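Local coordinates for twin-arginine translocation pathway signal protein (PDB 2RJO) that probably serves as a periplasmic sugar-binding protein, holding beta-D-galactopyranose in the cleft between its two domains, at residues 95-99 with 100-104; 202-205 with 206-210; 238-242 with 243-247; 265-269 with 270-274. All coordinates share one frame; numbering follows the deposited sequence.

Contact 1: 95-99 with 100-104; sequences WNKPK and DLHPW. With GAL (beta-D-galactopyranose), chain B.
The loop that follows strand 90-94 runs from the sugar pocket of this periplasmic binding protein to a type I beta turn, P98 to L101, around which K97 and P98 meet L101, and K99 meets H102. The turn is closed by the backbone bond from L101 N to P98 O, 3.3 Å long, with the donor well above the carbonyl plane. P98 O also accepts from K97 NZ. The lysine ammonium reaches on to L101 O at 2.7 Å and so bridges two carbonyls of the turn. A first torsion of 81°, which sets CG between the backbone N and the carbonyl carbon, and a bend at chi4 bring NZ to the two carbonyl oxygens. Outside the loop the same ammonium bonds to the hydroxyl of Y323, and H102 ND1 bonds to E283. P98 and L101 lie side by side and point the same way, with the proline CD 3.8 Å from L101 CB. K99 O approaches the H102 ring obliquely, 3.2 Å from CE1. At the pocket end of the loop, the W95 indole offers one face to the galactose, whose C4 sits 3.8 Å above the ring plane and toward its rim, a stacking of sugar on aromatic common in carbohydrate sites. Beside it, N96 makes a weak hydrogen bond from ND2 to O6 of the galactose, 3.1 Å long, and ND2 also bonds to P71 O.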
loop_
_atom_site.group_PDB
_atom_site.type_symbol
_atom_site.label_atom_id
_atom_site.label_comp_id
_atom_site.label_asym_id
_atom_site.label_seq_id
_atom_site.Cartn_x
_atom_site.Cartn_y
_atom_site.Cartn_z
ATOM N N TRP A 95 0.547 6.132 2.632
ATOM C CA TRP A 95 -0.441 6.134 1.553
ATOM C C TRP A 95 -1.497 7.238 1.478
ATOM O O TRP A 95 -1.481 8.045 0.554
ATOM C CB TRP A 95 -1.188 4.788 1.519
ATOM C CG TRP A 95 -0.379 3.581 1.061
ATOM C CD1 TRP A 95 -0.234 2.399 1.725
ATOM C CD2 TRP A 95 0.381 3.451 -0.152
ATOM N NE1 TRP A 95 0.571 1.542 1.007
ATOM C CE2 TRP A 95 0.960 2.161 -0.147
ATOM C CE3 TRP A 95 0.627 4.296 -1.237
ATOM C CZ2 TRP A 95 1.771 1.703 -1.189
ATOM C CZ3 TRP A 95 1.443 3.834 -2.278
ATOM C CH2 TRP A 95 1.999 2.555 -2.240
ATOM N N ASN A 96 -2.422 7.263 2.435
ATOM C CA ASN A 96 -3.533 8.219 2.398
ATOM C C ASN A 96 -3.465 9.477 3.264
ATOM O O ASN A 96 -3.202 9.416 4.462
ATOM C CB ASN A 96 -4.848 7.488 2.723
ATOM C CG ASN A 96 -5.091 6.273 1.846
ATOM O OD1 ASN A 96 -5.155 6.371 0.625
ATOM N ND2 ASN A 96 -5.231 5.113 2.476
ATOM N N LYS A 97 -3.734 10.616 2.636
ATOM C CA LYS A 97 -3.758 11.902 3.313
ATOM C C LYS A 97 -4.206 12.974 2.328
ATOM O O LYS A 97 -4.076 12.804 1.112
ATOM C CB LYS A 97 -2.371 12.279 3.846
ATOM C CG LYS A 97 -1.438 12.868 2.793
ATOM C CD LYS A 97 -0.193 13.472 3.429
ATOM C CE LYS A 97 0.676 14.185 2.398
ATOM N NZ LYS A 97 0.042 15.405 1.810
ATOM N N PRO A 98 -4.746 14.092 2.844
ATOM C CA PRO A 98 -5.194 15.175 1.965
ATOM C C PRO A 98 -3.961 15.821 1.343
ATOM O O PRO A 98 -2.879 15.776 1.920
ATOM C CB PRO A 98 -5.907 16.131 2.922
ATOM C CG PRO A 98 -6.327 15.242 4.074
ATOM C CD PRO A 98 -5.125 14.359 4.244
ATOM N N LYS A 99 -4.114 16.427 0.176
ATOM C CA LYS A 99 -2.978 17.067 -0.459
ATOM C C LYS A 99 -2.396 18.168 0.431
ATOM O O LYS A 99 -1.176 18.293 0.552
ATOM C CB LYS A 99 -3.399 17.659 -1.804
ATOM C CG LYS A 99 -2.259 18.283 -2.602
ATOM C CD LYS A 99 -2.805 19.152 -3.731
ATOM C CE LYS A 99 -1.682 19.814 -4.517
ATOM N NZ LYS A 99 -0.772 20.592 -3.614
ATOM N N ASP A 100 -3.267 18.950 1.069
ATOM C CA ASP A 100 -2.828 20.064 1.923
ATOM C C ASP A 100 -2.182 19.689 3.247
ATOM O O ASP A 100 -1.495 20.511 3.850
ATOM C CB ASP A 100 -3.989 21.010 2.231
ATOM C CG ASP A 100 -4.671 21.527 0.988
ATOM O OD1 ASP A 100 -4.055 21.492 -0.106
ATOM O OD2 ASP A 100 -5.834 21.977 1.112
ATOM N N LEU A 101 -2.409 18.468 3.713
ATOM C CA LEU A 101 -1.830 18.039 4.979
ATOM C C LEU A 101 -0.346 17.706 4.831
ATOM O O LEU A 101 0.005 16.697 4.210
ATOM C CB LEU A 101 -2.569 16.815 5.508
ATOM C CG LEU A 101 -2.205 16.410 6.930
ATOM C CD1 LEU A 101 -2.650 17.510 7.880
ATOM C CD2 LEU A 101 -2.894 15.088 7.285
ATOM N N HIS A 102 0.515 18.547 5.408
ATOM C CA HIS A 102 1.964 18.339 5.338
ATOM C C HIS A 102 2.577 18.202 6.729
ATOM O O HIS A 102 2.218 18.937 7.660
ATOM C CB HIS A 102 2.648 19.514 4.628
ATOM C CG HIS A 102 2.129 19.784 3.254
ATOM N ND1 HIS A 102 2.299 18.899 2.203
ATOM C CD2 HIS A 102 1.429 20.825 2.748
ATOM C CE1 HIS A 102 1.725 19.384 1.125
ATOM N NE2 HIS A 102 1.185 20.557 1.425
ATOM N N PRO A 103 3.515 17.255 6.892
ATOM C CA PRO A 103 4.146 17.078 8.203
ATOM C C PRO A 103 4.846 18.334 8.732
ATOM O O PRO A 103 4.828 18.593 9.937
ATOM C CB PRO A 103 5.116 15.911 7.982
ATOM C CG PRO A 103 5.306 15.862 6.496
ATOM C CD PRO A 103 3.946 16.205 5.957
ATOM N N TRP A 104 5.453 19.111 7.840
ATOM C CA TRP A 104 6.152 20.325 8.263
ATOM C C TRP A 104 5.228 21.394 8.845
ATOM O O TRP A 104 5.696 22.376 9.428
ATOM C CB TRP A 104 6.984 20.894 7.112
ATOM C CG TRP A 104 6.269 20.992 5.797
ATOM C CD1 TRP A 104 5.372 21.942 5.421
ATOM C CD2 TRP A 104 6.419 20.115 4.675
ATOM N NE1 TRP A 104 4.948 21.712 4.133
ATOM C CE2 TRP A 104 5.570 20.585 3.657
ATOM C CE3 TRP A 104 7.171 18.954 4.441
ATOM C CZ2 TRP A 104 5.477 19.960 2.411
ATOM C CZ3 TRP A 104 7.075 18.333 3.202
ATOM C CH2 TRP A 104 6.228 18.829 2.211
HETATM C C1 GAL B . -4.293 -1.699 0.701
HETATM C C2 GAL B . -3.548 -1.953 -0.630
HETATM C C3 GAL B . -2.283 -1.067 -0.665
HETATM C C4 GAL B . -2.710 0.407 -0.552
HETATM C C5 GAL B . -3.476 0.554 0.792
HETATM C C6 GAL B . -3.922 1.995 0.937
HETATM O O1 GAL B . -5.483 -2.509 0.731
HETATM O O2 GAL B . -3.165 -3.325 -0.710
HETATM O O3 GAL B . -1.585 -1.256 -1.894
HETATM O O4 GAL B . -3.584 0.718 -1.637
HETATM O O5 GAL B . -4.670 -0.297 0.804
HETATM O O6 GAL B . -4.610 2.111 2.168
#

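Contact 2: 202-205 with 206-210; sequences WAAN and DDMAL. With GAL (beta-D-galactopyranose), chain B.
N205 is the N-cap of helix 206-218, at the junction of strand and helix in a beta-alpha-beta unit, and its side-chain amide serves the helix and the bound galactose at once. The amide crosses the selenomethionine M208 at about a right angle. OD1 accepts from M208 N at 3.1 Å, the donor standing well above the carbonyl plane, and also comes to 3.0 Å from M208 CG. A first torsion of 82° holds the amide between the backbone N and the carbonyl carbon, where OD1 faces the start of the helix. D207 lies alongside, its carboxylate plane turned 67° from the amide; its OD2 bonds to S180 N. The helix proper begins with A209 N bonded to N205 O. Below the cap, A203 CB packs on A209 CB at 3.6 Å, small side chains letting strand and helix come close. M208 bends at chi3, bringing its CE to A204 CB at a tight 3.4 Å. The residues that touch here are all buried, and R154, which also bonds the galactose, donates from NH1 to A204 O. The other branch of the amide, N205 ND2, donates to O2 of the galactose at 3.1 Å, N-H...O angle 160°.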
loop_
_atom_site.group_PDB
_atom_site.type_symbol
_atom_site.label_atom_id
_atom_site.label_comp_id
_atom_site.label_asym_id
_atom_site.label_seq_id
_atom_site.Cartn_x
_atom_site.Cartn_y
_atom_site.Cartn_z
ATOM N N TRP A 202 -6.412 -5.901 -15.253
ATOM C CA TRP A 202 -5.536 -5.020 -14.471
ATOM C C TRP A 202 -6.191 -4.834 -13.102
ATOM O O TRP A 202 -7.382 -4.520 -13.020
ATOM C CB TRP A 202 -5.421 -3.648 -15.147
ATOM C CG TRP A 202 -4.496 -2.642 -14.458
ATOM C CD1 TRP A 202 -3.167 -2.437 -14.718
ATOM C CD2 TRP A 202 -4.858 -1.664 -13.459
ATOM N NE1 TRP A 202 -2.685 -1.393 -13.958
ATOM C CE2 TRP A 202 -3.696 -0.904 -13.180
ATOM C CE3 TRP A 202 -6.047 -1.360 -12.781
ATOM C CZ2 TRP A 202 -3.697 0.149 -12.248
ATOM C CZ3 TRP A 202 -6.045 -0.311 -11.853
ATOM C CH2 TRP A 202 -4.875 0.429 -11.600
ATOM N N ALA A 203 -5.422 -5.032 -12.033
ATOM C CA ALA A 203 -5.925 -4.865 -10.668
ATOM C C ALA A 203 -5.069 -3.848 -9.903
ATOM O O ALA A 203 -3.832 -3.872 -9.988
ATOM C CB ALA A 203 -5.928 -6.200 -9.936
ATOM N N ALA A 204 -5.727 -2.955 -9.161
ATOM C CA ALA A 204 -5.024 -1.920 -8.402
ATOM C C ALA A 204 -4.154 -2.450 -7.250
ATOM O O ALA A 204 -3.354 -1.701 -6.699
ATOM C CB ALA A 204 -6.022 -0.876 -7.885
ATOM N N ASN A 205 -4.332 -3.715 -6.869
ATOM C CA ASN A 205 -3.508 -4.338 -5.821
ATOM C C ASN A 205 -3.562 -5.858 -5.971
ATOM O O ASN A 205 -4.362 -6.368 -6.752
ATOM C CB ASN A 205 -3.948 -3.877 -4.415
ATOM C CG ASN A 205 -5.139 -4.644 -3.873
ATOM O OD1 ASN A 205 -6.052 -4.998 -4.609
ATOM N ND2 ASN A 205 -5.147 -4.874 -2.566
ATOM N N ASP A 206 -2.697 -6.582 -5.264
ATOM C CA ASP A 206 -2.675 -8.042 -5.373
ATOM C C ASP A 206 -3.937 -8.765 -4.918
ATOM O O ASP A 206 -4.374 -9.713 -5.566
ATOM C CB ASP A 206 -1.487 -8.639 -4.605
ATOM C CG ASP A 206 -0.157 -8.370 -5.281
ATOM O OD1 ASP A 206 -0.163 -7.838 -6.410
ATOM O OD2 ASP A 206 0.891 -8.693 -4.686
ATOM N N ASP A 207 -4.512 -8.331 -3.800
ATOM C CA ASP A 207 -5.703 -8.982 -3.282
ATOM C C ASP A 207 -6.809 -9.042 -4.336
ATOM O O ASP A 207 -7.411 -10.092 -4.529
ATOM C CB ASP A 207 -6.207 -8.266 -2.025
ATOM C CG ASP A 207 -6.902 -9.209 -1.058
ATOM O OD1 ASP A 207 -6.289 -10.232 -0.680
ATOM O OD2 ASP A 207 -8.061 -8.942 -0.662
HETATM N N MSE A 208 -7.059 -7.929 -5.024
HETATM C CA MSE A 208 -8.099 -7.889 -6.051
HETATM C C MSE A 208 -7.706 -8.760 -7.251
HETATM O O MSE A 208 -8.559 -9.376 -7.885
HETATM C CB MSE A 208 -8.379 -6.440 -6.506
HETATM C CG MSE A 208 -8.901 -5.498 -5.402
HETATM SE SE MSE A 208 -9.695 -3.951 -5.979
HETATM C CE MSE A 208 -8.319 -3.121 -6.717
ATOM N N ALA A 209 -6.417 -8.817 -7.565
ATOM C CA ALA A 209 -5.956 -9.644 -8.681
ATOM C C ALA A 209 -6.165 -11.119 -8.351
ATOM O O ALA A 209 -6.545 -11.906 -9.216
ATOM C CB ALA A 209 -4.485 -9.378 -8.966
ATOM N N LEU A 210 -5.914 -11.491 -7.096
ATOM C CA LEU A 210 -6.091 -12.880 -6.670
ATOM C C LEU A 210 -7.574 -13.200 -6.676
ATOM O O LEU A 210 -7.973 -14.336 -6.904
ATOM C CB LEU A 210 -5.503 -13.106 -5.267
ATOM C CG LEU A 210 -3.969 -13.058 -5.212
ATOM C CD1 LEU A 210 -3.483 -13.137 -3.776
ATOM C CD2 LEU A 210 -3.398 -14.202 -6.023
HETATM C C1 GAL B . -4.293 -1.699 0.701
HETATM C C2 GAL B . -3.548 -1.953 -0.630
HETATM C C3 GAL B . -2.283 -1.067 -0.665
HETATM C C4 GAL B . -2.710 0.407 -0.552
HETATM C C5 GAL B . -3.476 0.554 0.792
HETATM C C6 GAL B . -3.922 1.995 0.937
HETATM O O1 GAL B . -5.483 -2.509 0.731
HETATM O O2 GAL B . -3.165 -3.325 -0.710
HETATM O O3 GAL B . -1.585 -1.256 -1.894
HETATM O O4 GAL B . -3.584 0.718 -1.637
HETATM O O5 GAL B . -4.670 -0.297 0.804
HETATM O O6 GAL B . -4.610 2.111 2.168
#

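Contact 3: 238-242 with 243-247; sequences VAIKS and GELVA
Helix 234-241 ends in a Schellman motif, in which G243 turns to positive phi (79°) and the chain folds back over the last helical turn. A239 O receives two backbone donors, E244 N at 2.9 Å, nearly along the C=O axis, and L245 N from above the carbonyl plane. G243 N bonds to I240 O at 3.1 Å. A CA-H...O contact joins I240 CA to L245 O, and one water links I240 O of the last helical turn to L245 O of the loop by donating to both. The apolar side chains close over this frame: I240 and L245 meet at a slant, CG1 on CD2 at a tight 3.5 Å, while A239 CB rests 3.9 Å from L245 CB. With its CG anti to the backbone N (chi1 -171°), L245 extends a methyl toward I240. On the exposed side, a second water donates to S242 OG and, weakly, to E244 OE2; the other carboxylate oxygen of E244 forms a salt bridge with R217. Around the turn, A239 and L245 pack on helix 206-218, I240 reaches V291 of strand 283-291, and backbone bonds join V246 to V227 and A247 to G229 ahead of strand 248-250.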
loop_
_atom_site.group_PDB
_atom_site.type_symbol
_atom_site.label_atom_id
_atom_site.label_comp_id
_atom_site.label_asym_id
_atom_site.label_seq_id
_atom_site.Cartn_x
_atom_site.Cartn_y
_atom_site.Cartn_z
ATOM N N VAL A 238 3.514 -15.988 -5.502
ATOM C CA VAL A 238 3.278 -17.381 -5.864
ATOM C C VAL A 238 2.523 -17.426 -7.191
ATOM O O VAL A 238 2.862 -18.202 -8.090
ATOM C CB VAL A 238 2.461 -18.095 -4.782
ATOM C CG1 VAL A 238 2.082 -19.489 -5.235
ATOM C CG2 VAL A 238 3.271 -18.163 -3.508
ATOM N N ALA A 239 1.513 -16.573 -7.320
ATOM C CA ALA A 239 0.734 -16.526 -8.548
ATOM C C ALA A 239 1.625 -16.100 -9.708
ATOM O O ALA A 239 1.385 -16.487 -10.845
ATOM C CB ALA A 239 -0.425 -15.564 -8.402
ATOM N N ILE A 240 2.652 -15.300 -9.437
ATOM C CA ILE A 240 3.531 -14.870 -10.524
ATOM C C ILE A 240 4.432 -16.015 -10.988
ATOM O O ILE A 240 4.633 -16.219 -12.187
ATOM C CB ILE A 240 4.427 -13.673 -10.113
ATOM C CG1 ILE A 240 3.569 -12.427 -9.887
ATOM C CG2 ILE A 240 5.465 -13.405 -11.199
ATOM C CD1 ILE A 240 4.356 -11.217 -9.486
ATOM N N LYS A 241 4.975 -16.767 -10.040
ATOM C CA LYS A 241 5.843 -17.873 -10.405
ATOM C C LYS A 241 5.048 -18.956 -11.131
ATOM O O LYS A 241 5.607 -19.725 -11.905
ATOM C CB LYS A 241 6.506 -18.481 -9.167
ATOM C CG LYS A 241 7.643 -19.407 -9.528
ATOM C CD LYS A 241 7.607 -20.721 -8.761
ATOM C CE LYS A 241 8.266 -20.622 -7.385
ATOM N NZ LYS A 241 8.418 -21.999 -6.817
ATOM N N SER A 242 3.743 -19.006 -10.880
ATOM C CA SER A 242 2.879 -20.007 -11.498
ATOM C C SER A 242 2.325 -19.551 -12.841
ATOM O O SER A 242 1.560 -20.273 -13.478
ATOM C CB SER A 242 1.718 -20.342 -10.564
ATOM O OG SER A 242 0.869 -19.222 -10.381
ATOM N N GLY A 243 2.703 -18.352 -13.266
ATOM C CA GLY A 243 2.237 -17.841 -14.543
ATOM C C GLY A 243 0.827 -17.279 -14.553
ATOM O O GLY A 243 0.319 -16.891 -15.603
ATOM N N GLU A 244 0.181 -17.202 -13.401
ATOM C CA GLU A 244 -1.178 -16.687 -13.388
ATOM C C GLU A 244 -1.276 -15.171 -13.270
ATOM O O GLU A 244 -2.249 -14.564 -13.738
ATOM C CB GLU A 244 -1.971 -17.400 -12.302
ATOM C CG GLU A 244 -2.131 -18.872 -12.663
ATOM C CD GLU A 244 -2.949 -19.651 -11.671
ATOM O OE1 GLU A 244 -3.942 -19.102 -11.162
ATOM O OE2 GLU A 244 -2.605 -20.825 -11.410
ATOM N N LEU A 245 -0.255 -14.570 -12.659
ATOM C CA LEU A 245 -0.178 -13.124 -12.501
ATOM C C LEU A 245 1.056 -12.753 -13.308
ATOM O O LEU A 245 2.115 -13.344 -13.102
ATOM C CB LEU A 245 0.025 -12.761 -11.028
ATOM C CG LEU A 245 -0.079 -11.281 -10.654
ATOM C CD1 LEU A 245 -1.531 -10.822 -10.755
ATOM C CD2 LEU A 245 0.421 -11.078 -9.246
ATOM N N VAL A 246 0.941 -11.810 -14.239
ATOM C CA VAL A 246 2.111 -11.459 -15.037
ATOM C C VAL A 246 3.034 -10.425 -14.404
ATOM O O VAL A 246 4.202 -10.328 -14.776
ATOM C CB VAL A 246 1.719 -10.992 -16.453
ATOM C CG1 VAL A 246 0.943 -12.094 -17.148
ATOM C CG2 VAL A 246 0.901 -9.738 -16.392
ATOM N N ALA A 247 2.529 -9.669 -13.433
ATOM C CA ALA A 247 3.353 -8.662 -12.778
ATOM C C ALA A 247 2.716 -8.064 -11.538
ATOM O O ALA A 247 1.501 -8.107 -11.364
ATOM C CB ALA A 247 3.699 -7.553 -13.759
HETATM O O HOH W 1 3.869 -14.740 -14.343
HETATM O O HOH W 2 -0.927 -20.576 -9.115
#

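Contact 4: 265-269 with 270-274; sequences LQAKE and KKIDL
Q266 O takes the shortest hydrogen bond of this helix end, from K271 N at 2.8 Å and close to the line of the carbonyl. It also receives a weak bond from I272 N. A267 O accepts from K270 N at 2.9 Å, with the donor well above the carbonyl plane. The first and last of these make a Schellman motif at the C-terminus of helix 253-268, K270 at phi 59° turning the chain outward; the I272 bond is an extra. Outside the backbone frame, E269 and K271 lie side by side and point the same way. E269 OE1 touches the aliphatic CD of K271 at 3.1 Å but lies 5.1 Å from K271 NZ, so the charged atoms are not in contact and any attraction is probably modest. The Q266 chain passes K271 at a slant, with OE1 3.9 Å from K271 CE, and stands at about a right angle to I272. Toward the interior, I272 CG1 lies 3.6 Å from A267 CA; a first torsion of 51° directs this branch back over the helix. A267 CB meets L274 CD1 at 3.8 Å, and A267 also packs on Y90 of strand 90-94. The chemistry is thus divided: backbone bonds fix the turn, methyl and methylene groups pack on its inner side, and K270, K271 and E269 are exposed, their charges probably well hydrated.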
loop_
_atom_site.group_PDB
_atom_site.type_symbol
_atom_site.label_atom_id
_atom_site.label_comp_id
_atom_site.label_asym_id
_atom_site.label_seq_id
_atom_site.Cartn_x
_atom_site.Cartn_y
_atom_site.Cartn_z
ATOM N N LEU A 265 9.970 6.950 16.375
ATOM C CA LEU A 265 10.653 6.758 17.644
ATOM C C LEU A 265 11.921 7.599 17.745
ATOM O O LEU A 265 12.216 8.157 18.806
ATOM C CB LEU A 265 10.973 5.270 17.867
ATOM C CG LEU A 265 11.615 4.863 19.212
ATOM C CD1 LEU A 265 10.772 5.376 20.385
ATOM C CD2 LEU A 265 11.763 3.342 19.280
ATOM N N GLN A 266 12.665 7.700 16.644
ATOM C CA GLN A 266 13.882 8.485 16.630
ATOM C C GLN A 266 13.570 9.969 16.717
ATOM O O GLN A 266 14.396 10.755 17.172
ATOM C CB GLN A 266 14.703 8.194 15.376
ATOM C CG GLN A 266 15.348 6.827 15.404
ATOM C CD GLN A 266 16.481 6.680 14.413
ATOM O OE1 GLN A 266 17.298 7.584 14.249
ATOM N NE2 GLN A 266 16.548 5.525 13.759
ATOM N N ALA A 267 12.384 10.362 16.273
ATOM C CA ALA A 267 12.004 11.766 16.354
ATOM C C ALA A 267 11.703 12.059 17.818
ATOM O O ALA A 267 12.162 13.057 18.358
ATOM C CB ALA A 267 10.776 12.036 15.498
ATOM N N LYS A 268 10.953 11.164 18.459
ATOM C CA LYS A 268 10.586 11.316 19.867
ATOM C C LYS A 268 11.810 11.339 20.768
ATOM O O LYS A 268 11.838 12.056 21.767
ATOM C CB LYS A 268 9.655 10.181 20.313
ATOM C CG LYS A 268 9.230 10.283 21.772
ATOM C CD LYS A 268 8.366 9.103 22.198
ATOM C CE LYS A 268 8.037 9.162 23.687
ATOM N NZ LYS A 268 7.319 10.402 24.091
ATOM N N GLU A 269 12.822 10.555 20.418
ATOM C CA GLU A 269 14.037 10.503 21.224
ATOM C C GLU A 269 14.976 11.626 20.852
ATOM O O GLU A 269 16.087 11.720 21.373
ATOM C CB GLU A 269 14.744 9.169 21.039
ATOM C CG GLU A 269 13.906 7.984 21.511
ATOM C CD GLU A 269 14.602 6.657 21.298
ATOM O OE1 GLU A 269 15.194 6.476 20.215
ATOM O OE2 GLU A 269 14.551 5.795 22.203
ATOM N N LYS A 270 14.517 12.485 19.948
ATOM C CA LYS A 270 15.311 13.612 19.498
ATOM C C LYS A 270 16.628 13.154 18.883
ATOM O O LYS A 270 17.637 13.856 18.973
ATOM C CB LYS A 270 15.551 14.576 20.666
ATOM C CG LYS A 270 14.250 15.008 21.356
ATOM C CD LYS A 270 14.444 16.264 22.179
ATOM C CE LYS A 270 13.167 16.662 22.908
ATOM N NZ LYS A 270 13.305 18.014 23.557
ATOM N N LYS A 271 16.611 11.974 18.264
ATOM C CA LYS A 271 17.788 11.433 17.593
ATOM C C LYS A 271 17.895 12.096 16.216
ATOM O O LYS A 271 18.966 12.126 15.616
ATOM C CB LYS A 271 17.685 9.905 17.439
ATOM C CG LYS A 271 17.804 9.148 18.756
ATOM C CD LYS A 271 17.549 7.644 18.621
ATOM C CE LYS A 271 18.660 6.932 17.859
ATOM N NZ LYS A 271 19.971 6.979 18.590
ATOM N N ILE A 272 16.776 12.623 15.718
ATOM C CA ILE A 272 16.769 13.304 14.429
ATOM C C ILE A 272 16.166 14.699 14.569
ATOM O O ILE A 272 15.224 14.906 15.327
ATOM C CB ILE A 272 15.992 12.506 13.361
ATOM C CG1 ILE A 272 14.608 12.106 13.883
ATOM C CG2 ILE A 272 16.774 11.266 12.975
ATOM C CD1 ILE A 272 13.783 11.342 12.845
ATOM N N ASP A 273 16.718 15.656 13.825
ATOM C CA ASP A 273 16.267 17.043 13.884
ATOM C C ASP A 273 15.237 17.371 12.796
ATOM O O ASP A 273 15.549 18.055 11.811
ATOM C CB ASP A 273 17.473 17.975 13.740
ATOM C CG ASP A 273 17.147 19.402 14.092
ATOM O OD1 ASP A 273 16.044 19.877 13.736
ATOM O OD2 ASP A 273 18.007 20.059 14.723
ATOM N N LEU A 274 14.012 16.890 12.995
ATOM C CA LEU A 274 12.908 17.104 12.062
ATOM C C LEU A 274 12.887 18.442 11.343
ATOM O O LEU A 274 12.775 18.496 10.115
ATOM C CB LEU A 274 11.575 16.926 12.794
ATOM C CG LEU A 274 10.887 15.579 12.579
ATOM C CD1 LEU A 274 11.891 14.464 12.728
ATOM C CD2 LEU A 274 9.744 15.419 13.561
#

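In the fold
Contacts 1 and 2 approach the galactose from opposite sides of the chain's centre: their own centres are 25 Å apart, their nearest atoms about 8 Å, and the sugar spans the interval, with O6 toward 95-99 and O2 toward 202-205. Contact 3 lies farther from the sugar, the L245 side chain about 12 Å from it. Its centre is 12 Å from that of contact 2, and the two touch where L245 CD1 packs on A209 CB at 3.7 Å, so the helix capped at the pocket packs against the turn of contact 3. Contact 4 belongs to the same half as contact 1, with centres 20 Å apart and nearest atoms about 7 Å. From contact 3 it is 41 Å between centres.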